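Local coordinates for protein superoxide dismutase [Mn], mitochondrial (Saccharomyces cerevisiae, PDB 3RN4) that catalyses the dismutation of superoxide to hydrogen peroxide and dioxygen in mitochondria, using one metal ion per subunit, here iron in place of the native manganese, at residues 175-180 / 192-197; 28-33 / 183-188. All blocks are in the same frame, centred on the assembly; numbering follows the deposited sequence.

Contact 1 of 2, residues 175-180 / 192-197; sequences IDAWEH and DYFKAI. With FE (Fe (III) ion), chain B.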
ATOM      1  N   ILE A 175      -4.296  19.074   7.830  1.00  9.55           N
ATOM      2  CA  ILE A 175      -5.168  19.659   6.816  1.00  9.05           C
ATOM      3  C   ILE A 175      -5.829  18.530   6.040  1.00  9.33           C
ATOM      4  O   ILE A 175      -5.139  17.686   5.458  1.00  8.59           O
ATOM      5  CB  ILE A 175      -4.419  20.562   5.809  1.00  9.05           C
ATOM      6  CG1 ILE A 175      -3.615  21.679   6.520  1.00 10.76           C
ATOM      7  CG2 ILE A 175      -5.406  21.143   4.791  1.00  9.07           C
ATOM      8  CD1 ILE A 175      -4.479  22.697   7.214  1.00  9.93           C
ATOM      9  N   ASP A 176      -7.167  18.524   6.037  1.00  9.14           N
ATOM     10  CA  ASP A 176      -7.952  17.451   5.417  1.00  9.66           C
ATOM     11  C   ASP A 176      -8.012  17.676   3.914  1.00  9.23           C
ATOM     12  O   ASP A 176      -8.420  18.736   3.464  1.00 10.42           O
ATOM     13  CB  ASP A 176      -9.370  17.470   6.042  1.00  9.38           C
ATOM     14  CG  ASP A 176     -10.178  16.243   5.739  1.00 11.10           C
ATOM     15  OD1 ASP A 176     -11.294  16.139   6.320  1.00  9.33           O
ATOM     16  OD2 ASP A 176      -9.717  15.383   4.952  1.00  9.41           O
ATOM     17  N   ALA A 177      -7.614  16.659   3.144  1.00  9.17           N
ATOM     18  CA  ALA A 177      -7.662  16.729   1.682  1.00  8.82           C
ATOM     19  C   ALA A 177      -8.727  15.806   1.097  1.00  8.13           C
ATOM     20  O   ALA A 177      -8.836  15.694  -0.134  1.00  8.71           O
ATOM     21  CB  ALA A 177      -6.274  16.387   1.071  1.00  8.85           C
ATOM     22  N   TRP A 178      -9.540  15.173   1.938  1.00  8.46           N
ATOM     23  CA  TRP A 178     -10.664  14.403   1.388  1.00  7.64           C
ATOM     24  C   TRP A 178     -11.587  15.351   0.644  1.00  8.61           C
ATOM     25  O   TRP A 178     -11.778  16.505   1.044  1.00  8.13           O
ATOM     26  CB  TRP A 178     -11.483  13.723   2.492  1.00  7.30           C
ATOM     27  CG  TRP A 178     -10.870  12.483   3.029  1.00  6.85           C
ATOM     28  CD1 TRP A 178      -9.638  12.347   3.609  1.00  5.84           C
ATOM     29  CD2 TRP A 178     -11.489  11.201   3.075  1.00  6.88           C
ATOM     30  NE1 TRP A 178      -9.455  11.032   4.019  1.00  7.61           N
ATOM     31  CE2 TRP A 178     -10.587  10.318   3.707  1.00  7.46           C
ATOM     32  CE3 TRP A 178     -12.741  10.709   2.644  1.00  8.55           C
ATOM     33  CZ2 TRP A 178     -10.877   8.949   3.893  1.00  9.77           C
ATOM     34  CZ3 TRP A 178     -13.028   9.359   2.829  1.00  8.64           C
ATOM     35  CH2 TRP A 178     -12.107   8.498   3.449  1.00  7.99           C
ATOM     36  N   GLU A 179     -12.219  14.874  -0.427  1.00  8.06           N
ATOM     37  CA  GLU A 179     -13.118  15.757  -1.140  1.00  8.13           C
ATOM     38  C   GLU A 179     -14.262  16.332  -0.295  1.00  7.49           C
ATOM     39  O   GLU A 179     -14.647  17.495  -0.494  1.00  8.75           O
ATOM     40  CB  GLU A 179     -13.613  15.101  -2.454  1.00  7.61           C
ATOM     41  CG  GLU A 179     -12.428  14.789  -3.403  1.00  9.79           C
ATOM     42  CD  GLU A 179     -12.899  14.108  -4.690  1.00 11.81           C
ATOM     43  OE1 GLU A 179     -13.667  13.128  -4.576  1.00 10.01           O
ATOM     44  OE2 GLU A 179     -12.530  14.565  -5.797  1.00 10.86           O
ATOM     45  N   HIS A 180     -14.785  15.564   0.671  1.00  8.42           N
ATOM     46  CA  HIS A 180     -15.869  16.088   1.522  1.00  9.04           C
ATOM     47  C   HIS A 180     -15.453  17.337   2.308  1.00 10.18           C
ATOM     48  O   HIS A 180     -16.294  18.066   2.819  1.00 10.42           O
ATOM     49  CB  HIS A 180     -16.430  15.007   2.463  1.00  8.64           C
ATOM     50  CG  HIS A 180     -15.469  14.539   3.515  1.00  8.30           C
ATOM     51  ND1 HIS A 180     -15.041  13.233   3.599  1.00  8.20           N
ATOM     52  CD2 HIS A 180     -14.858  15.198   4.537  1.00  8.23           C
ATOM     53  CE1 HIS A 180     -14.220  13.097   4.626  1.00 10.44           C
ATOM     54  NE2 HIS A 180     -14.093  14.271   5.212  1.00  7.22           N
ATOM     55  N   ASP A 192      -7.851  25.983  -4.640  1.00 13.76           N
ATOM     56  CA  ASP A 192      -8.439  27.186  -4.038  1.00 14.54           C
ATOM     57  C   ASP A 192      -8.740  26.977  -2.550  1.00 14.25           C
ATOM     58  O   ASP A 192      -8.609  27.909  -1.733  1.00 14.13           O
ATOM     59  CB  ASP A 192      -9.717  27.621  -4.777  1.00 14.98           C
ATOM     60  CG  ASP A 192      -9.435  28.157  -6.167  1.00 16.59           C
ATOM     61  OD1 ASP A 192      -8.252  28.287  -6.525  1.00 19.71           O
ATOM     62  OD2 ASP A 192     -10.392  28.417  -6.921  1.00 21.23           O
ATOM     63  N   TYR A 193      -9.181  25.764  -2.207  1.00 12.81           N
ATOM     64  CA  TYR A 193      -9.413  25.390  -0.835  1.00 12.47           C
ATOM     65  C   TYR A 193      -8.101  25.364  -0.065  1.00 12.32           C
ATOM     66  O   TYR A 193      -8.015  25.904   1.053  1.00 12.79           O
ATOM     67  CB  TYR A 193     -10.098  24.008  -0.761  1.00 12.05           C
ATOM     68  CG  TYR A 193     -10.002  23.282   0.563  1.00 11.14           C
ATOM     69  CD1 TYR A 193     -10.672  23.745   1.694  1.00  8.83           C
ATOM     70  CD2 TYR A 193      -9.317  22.079   0.658  1.00 10.41           C
ATOM     71  CE1 TYR A 193     -10.594  23.046   2.912  1.00  8.87           C
ATOM     72  CE2 TYR A 193      -9.239  21.370   1.854  1.00 10.49           C
ATOM     73  CZ  TYR A 193      -9.882  21.861   2.988  1.00  8.41           C
ATOM     74  OH  TYR A 193      -9.814  21.146   4.163  1.00 10.03           O
ATOM     75  N   PHE A 194      -7.077  24.738  -0.641  1.00 12.29           N
ATOM     76  CA  PHE A 194      -5.793  24.655   0.071  1.00 12.38           C
ATOM     77  C   PHE A 194      -5.255  26.064   0.306  1.00 13.45           C
ATOM     78  O   PHE A 194      -4.690  26.338   1.346  1.00 13.96           O
ATOM     79  CB  PHE A 194      -4.759  23.824  -0.693  1.00 12.16           C
ATOM     80  CG  PHE A 194      -5.200  22.409  -0.970  1.00 12.92           C
ATOM     81  CD1 PHE A 194      -5.987  21.724  -0.059  1.00 12.67           C
ATOM     82  CD2 PHE A 194      -4.837  21.774  -2.159  1.00 14.09           C
ATOM     83  CE1 PHE A 194      -6.399  20.410  -0.316  1.00 15.02           C
ATOM     84  CE2 PHE A 194      -5.254  20.460  -2.425  1.00 12.67           C
ATOM     85  CZ  PHE A 194      -6.023  19.791  -1.505  1.00 11.98           C
ATOM     86  N   LYS A 195      -5.437  26.944  -0.665  1.00 14.00           N
ATOM     87  CA  LYS A 195      -5.001  28.330  -0.502  1.00 15.10           C
ATOM     88  C   LYS A 195      -5.786  29.026   0.607  1.00 14.59           C
ATOM     89  O   LYS A 195      -5.201  29.678   1.492  1.00 14.79           O
ATOM     90  CB  LYS A 195      -5.152  29.088  -1.814  1.00 15.52           C
ATOM     91  CG  LYS A 195      -4.662  30.550  -1.761  1.00 19.72           C
ATOM     92  CD  LYS A 195      -4.727  31.207  -3.138  1.00 24.49           C
ATOM     93  CE  LYS A 195      -4.138  32.622  -3.091  1.00 28.70           C
ATOM     94  NZ  LYS A 195      -4.898  33.564  -3.959  1.00 32.50           N
ATOM     95  N   ALA A 196      -7.105  28.871   0.589  1.00 14.00           N
ATOM     96  CA  ALA A 196      -7.970  29.604   1.529  1.00 13.88           C
ATOM     97  C   ALA A 196      -7.844  29.191   2.992  1.00 13.84           C
ATOM     98  O   ALA A 196      -8.011  30.012   3.896  1.00 14.02           O
ATOM     99  CB  ALA A 196      -9.433  29.496   1.086  1.00 14.48           C
ATOM    100  N   ILE A 197      -7.567  27.918   3.242  1.00 12.29           N
ATOM    101  CA  ILE A 197      -7.706  27.409   4.596  1.00 12.47           C
ATOM    102  C   ILE A 197      -6.717  28.056   5.577  1.00 12.76           C
ATOM    103  O   ILE A 197      -6.987  28.093   6.784  1.00 13.05           O
ATOM    104  CB  ILE A 197      -7.615  25.872   4.660  1.00 12.71           C
ATOM    105  CG1 ILE A 197      -8.096  25.370   6.032  1.00 11.37           C
ATOM    106  CG2 ILE A 197      -6.184  25.404   4.390  1.00 12.18           C
ATOM    107  CD1 ILE A 197      -8.326  23.849   6.127  1.00 13.09           C
TER
HETATM  108 FE    FE B 216     -12.627  14.773   6.708  1.00  9.98          FE
HETATM  109  O   HOH W   1     -11.352  13.182   6.082  1.00 10.13           O
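A buried strand-to-helix contact in the C-terminal domain of the iron/manganese superoxide dismutase fold joins the metal-bearing end of strand 169-176 to helix 190-197, and Y193 and D176 form its polar centre. The hydroxyl of Y193 donates to the backbone carbonyl of D176, OH to O 2.9 Å, arriving in the carbonyl plane on a lone pair, 143° from the C=O bond at D176 O. That oxygen lies at the edge of the tyrosine ring, in its plane, 3.2 Å from Y193 CE2. With CG anti to the backbone N (chi1 161°), the ring leaves the helix pointing at the strand.

I175 CD1 and I197 CD1 meet tip to tip, 4.2 Å apart. A177 CB sits obliquely against the F194 ring, 4.3 Å from F194 CE1.

The bond from Y193 ties the helix to the main chain of a metal ligand and probably helps to hold it. D176 OD1 binds the iron at 1.9 Å, and OD2 accepts from the backbone N-H of W178 (N to OD2 3.0 Å), closing an Asx turn that probably steadies the carboxylate; the N-H comes from above, 45° out of its plane. OD2 also accepts a weak bond from the iron-bound water, which lies over one face of the W178 ring, toward its rim. H180 NE2, at 2.1 Å, H34 and H89 complete the site.

Helix 122-134 adds L133 beside I175, A177 and F194, whereas F92 of helix 66-94 packs on D176, Y193 and I197; strand 140-147 pairs antiparallel with strand 169-176, A142 with I175 by backbone hydrogen bonding.

Contact 2 of 2, residues 28-33 / 183-188; sequences GQINEL and YLQYQN
The backbones of 28-33 and 183-188 approach most closely at I30 and L184, whose CA atoms are 6.7 Å apart, where the start of the long helix 28-62 meets the short helix 183-186. This is an apolar helix-to-helix contact between the alpha-hairpin and C-terminal domains of the superoxide dismutase fold. L184 is its centre. With CG anti to the carbonyl carbon (chi1 -72°), its CD1 extends into the group formed by Q29 and L33, and both of these side chains cross it at about a right angle. The Q29 amide carbon CD lies 3.6 Å from L184 CD1, so the aliphatic stem and amide of the glutamine line one side of the methyl. I30 slides past L184 in the opposite direction, its CG1 3.9 Å from L184 CB, and ends with CD1 against Q185 CB at 3.7 Å. The polar end of Q185 is engaged elsewhere, NE2 donating to the P24 carbonyl. Y183 of the second subunit packs on L184, and N188 of that subunit on L33, so the second subunit borders the contact. Packing is tightest between two methyls: L33 CD1 and L184 CD1 are 3.4 Å apart, closer than usual for carbons.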
ATOM      1  N   GLY A  28     -20.283  26.959   6.347  1.00 14.12           N
ATOM      2  CA  GLY A  28     -21.009  26.327   7.411  1.00 13.76           C
ATOM      3  C   GLY A  28     -21.645  25.024   6.968  1.00 14.29           C
ATOM      4  O   GLY A  28     -21.763  24.104   7.744  1.00 14.28           O
ATOM      5  N   GLN A  29     -22.060  24.956   5.708  1.00 14.44           N
ATOM      6  CA  GLN A  29     -22.668  23.731   5.197  1.00 14.41           C
ATOM      7  C   GLN A  29     -21.679  22.570   5.275  1.00 13.78           C
ATOM      8  O   GLN A  29     -22.015  21.461   5.698  1.00 13.60           O
ATOM      9  CB  GLN A  29     -23.105  23.940   3.749  1.00 15.41           C
ATOM     10  CG  GLN A  29     -23.750  22.692   3.139  1.00 18.64           C
ATOM     11  CD  GLN A  29     -24.100  22.906   1.683  1.00 20.65           C
ATOM     12  OE1 GLN A  29     -23.399  23.617   0.958  1.00 23.53           O
ATOM     13  NE2 GLN A  29     -25.194  22.302   1.250  1.00 23.11           N
ATOM     14  N   ILE A  30     -20.450  22.827   4.849  1.00 12.72           N
ATOM     15  CA  ILE A  30     -19.405  21.804   4.921  1.00 11.78           C
ATOM     16  C   ILE A  30     -19.127  21.412   6.386  1.00 11.77           C
ATOM     17  O   ILE A  30     -19.107  20.236   6.734  1.00 11.32           O
ATOM     18  CB  ILE A  30     -18.132  22.280   4.228  1.00 11.63           C
ATOM     19  CG1 ILE A  30     -18.329  22.274   2.695  1.00 11.76           C
ATOM     20  CG2 ILE A  30     -16.932  21.427   4.660  1.00  9.88           C
ATOM     21  CD1 ILE A  30     -17.168  22.935   1.904  1.00 13.69           C
ATOM     22  N   ASN A  31     -18.940  22.397   7.253  1.00 11.80           N
ATOM     23  CA  ASN A  31     -18.576  22.060   8.632  1.00 12.44           C
ATOM     24  C   ASN A  31     -19.665  21.234   9.302  1.00 12.12           C
ATOM     25  O   ASN A  31     -19.385  20.305  10.047  1.00 11.55           O
ATOM     26  CB  ASN A  31     -18.252  23.312   9.443  1.00 12.89           C
ATOM     27  CG  ASN A  31     -16.867  23.870   9.121  1.00 15.43           C
ATOM     28  OD1 ASN A  31     -15.986  23.130   8.671  1.00 15.53           O
ATOM     29  ND2 ASN A  31     -16.669  25.163   9.356  1.00 16.34           N
ATOM     30  N   GLU A  32     -20.918  21.566   9.011  1.00 12.29           N
ATOM     31  CA  GLU A  32     -22.018  20.821   9.610  1.00 12.38           C
ATOM     32  C   GLU A  32     -21.980  19.337   9.233  1.00 12.51           C
ATOM     33  O   GLU A  32     -22.067  18.450  10.090  1.00 13.09           O
ATOM     34  CB  GLU A  32     -23.382  21.444   9.259  1.00 13.29           C
ATOM     35  CG  GLU A  32     -24.524  20.559   9.762  1.00 17.26           C
ATOM     36  CD  GLU A  32     -25.874  21.283   9.822  1.00 24.57           C
ATOM     37  OE1 GLU A  32     -26.755  20.805  10.571  1.00 28.08           O
ATOM     38  OE2 GLU A  32     -26.047  22.316   9.137  1.00 27.94           O
ATOM     39  N   LEU A  33     -21.847  19.056   7.942  1.00 12.09           N
ATOM     40  CA  LEU A  33     -21.752  17.672   7.482  1.00 12.16           C
ATOM     41  C   LEU A  33     -20.481  16.982   7.965  1.00 11.61           C
ATOM     42  O   LEU A  33     -20.498  15.832   8.369  1.00 10.87           O
ATOM     43  CB  LEU A  33     -21.771  17.649   5.952  1.00 11.91           C
ATOM     44  CG  LEU A  33     -23.123  17.953   5.339  1.00 13.43           C
ATOM     45  CD1 LEU A  33     -22.936  18.487   3.910  1.00 11.54           C
ATOM     46  CD2 LEU A  33     -23.997  16.692   5.388  1.00 17.18           C
ATOM     47  N   TYR A 183     -15.757  19.991  -1.241  1.00  9.75           N
ATOM     48  CA  TYR A 183     -16.410  19.865  -2.544  1.00 10.28           C
ATOM     49  C   TYR A 183     -17.671  20.735  -2.693  1.00 11.06           C
ATOM     50  O   TYR A 183     -17.913  21.326  -3.744  1.00 11.52           O
ATOM     51  CB  TYR A 183     -16.729  18.408  -2.863  1.00  9.82           C
ATOM     52  CG  TYR A 183     -16.698  18.203  -4.341  1.00  9.88           C
ATOM     53  CD1 TYR A 183     -15.502  17.929  -4.994  1.00 10.02           C
ATOM     54  CD2 TYR A 183     -17.850  18.350  -5.090  1.00 11.11           C
ATOM     55  CE1 TYR A 183     -15.468  17.760  -6.385  1.00 12.07           C
ATOM     56  CE2 TYR A 183     -17.829  18.195  -6.463  1.00 11.84           C
ATOM     57  CZ  TYR A 183     -16.648  17.898  -7.093  1.00 11.54           C
ATOM     58  OH  TYR A 183     -16.653  17.770  -8.448  1.00 13.66           O
ATOM     59  N   LEU A 184     -18.457  20.847  -1.631  1.00 11.78           N
ATOM     60  CA  LEU A 184     -19.699  21.624  -1.744  1.00 12.30           C
ATOM     61  C   LEU A 184     -19.437  23.084  -2.089  1.00 12.93           C
ATOM     62  O   LEU A 184     -20.254  23.737  -2.760  1.00 13.63           O
ATOM     63  CB  LEU A 184     -20.511  21.520  -0.463  1.00 12.54           C
ATOM     64  CG  LEU A 184     -21.178  20.159  -0.220  1.00 13.65           C
ATOM     65  CD1 LEU A 184     -21.884  20.165   1.127  1.00 16.16           C
ATOM     66  CD2 LEU A 184     -22.177  19.878  -1.308  1.00 15.37           C
ATOM     67  N   GLN A 185     -18.286  23.597  -1.659  1.00 13.08           N
ATOM     68  CA  GLN A 185     -17.946  25.003  -1.891  1.00 12.88           C
ATOM     69  C   GLN A 185     -17.051  25.232  -3.109  1.00 12.81           C
ATOM     70  O   GLN A 185     -17.298  26.150  -3.900  1.00 13.13           O
ATOM     71  CB  GLN A 185     -17.290  25.632  -0.639  1.00 13.16           C
ATOM     72  CG  GLN A 185     -16.853  27.116  -0.881  1.00 14.07           C
ATOM     73  CD  GLN A 185     -16.326  27.816   0.378  1.00 16.94           C
ATOM     74  OE1 GLN A 185     -16.468  27.310   1.464  1.00 18.74           O
ATOM     75  NE2 GLN A 185     -15.711  28.984   0.207  1.00 16.80           N
ATOM     76  N   TYR A 186     -16.032  24.390  -3.269  1.00 12.37           N
ATOM     77  CA  TYR A 186     -14.981  24.610  -4.253  1.00 12.39           C
ATOM     78  C   TYR A 186     -15.089  23.629  -5.412  1.00 12.60           C
ATOM     79  O   TYR A 186     -14.408  23.791  -6.418  1.00 13.34           O
ATOM     80  CB  TYR A 186     -13.612  24.426  -3.594  1.00 12.37           C
ATOM     81  CG  TYR A 186     -13.291  25.499  -2.564  1.00 13.18           C
ATOM     82  CD1 TYR A 186     -12.678  26.680  -2.944  1.00 13.31           C
ATOM     83  CD2 TYR A 186     -13.603  25.313  -1.221  1.00 14.09           C
ATOM     84  CE1 TYR A 186     -12.407  27.686  -2.001  1.00 13.82           C
ATOM     85  CE2 TYR A 186     -13.319  26.294  -0.261  1.00 13.75           C
ATOM     86  CZ  TYR A 186     -12.721  27.472  -0.671  1.00 12.85           C
ATOM     87  OH  TYR A 186     -12.445  28.453   0.257  1.00 14.11           O
ATOM     88  N   GLN A 187     -15.917  22.605  -5.246  1.00 12.38           N
ATOM     89  CA  GLN A 187     -15.988  21.505  -6.216  1.00 12.29           C
ATOM     90  C   GLN A 187     -14.591  20.998  -6.564  1.00 12.20           C
ATOM     91  O   GLN A 187     -13.822  20.700  -5.663  1.00 11.65           O
ATOM     92  CB  GLN A 187     -16.777  21.929  -7.453  1.00 12.47           C
ATOM     93  CG  GLN A 187     -18.220  22.261  -7.141  1.00 15.33           C
ATOM     94  CD  GLN A 187     -18.375  23.667  -6.649  1.00 18.88           C
ATOM     95  OE1 GLN A 187     -17.885  24.614  -7.277  1.00 22.64           O
ATOM     96  NE2 GLN A 187     -19.054  23.830  -5.506  1.00 19.61           N
ATOM     97  N   ASN A 188     -14.259  20.895  -7.853  1.00 12.07           N
ATOM     98  CA  ASN A 188     -12.965  20.355  -8.267  1.00 12.40           C
ATOM     99  C   ASN A 188     -11.771  21.251  -7.935  1.00 11.87           C
ATOM    100  O   ASN A 188     -10.627  20.805  -8.008  1.00 10.47           O
ATOM    101  CB  ASN A 188     -12.954  20.116  -9.777  1.00 12.44           C
ATOM    102  CG  ASN A 188     -13.199  21.392 -10.547  1.00 13.61           C
ATOM    103  OD1 ASN A 188     -14.305  21.961 -10.501  1.00 14.25           O
ATOM    104  ND2 ASN A 188     -12.149  21.893 -11.214  1.00 14.69           N
TER

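Burial and chemistry vary together in this pair. Contact 1 is wholly buried and joins its segments by a hydrogen bond and apolar packing, beside metal ligands carried by 175-180; contact 2 lies near the surface and relies on aliphatic side chains and two glutamine carbon chains, with the Q29 amide. Contact 1 stays within the C-terminal domain, whereas contact 2 ties it to the alpha-hairpin domain. Helix 183-186 lies between strand 169-176 and helix 190-197 in the chain, and Y186 OH touches A196 CB at 3.3 Å. Both contacts meet the second subunit: in contact 1 E179 OE1 accepts from its H180 N and H180 N donates to its E179 OE1; in contact 2 Y183 OH hydrogen-bonds its H38 NE2.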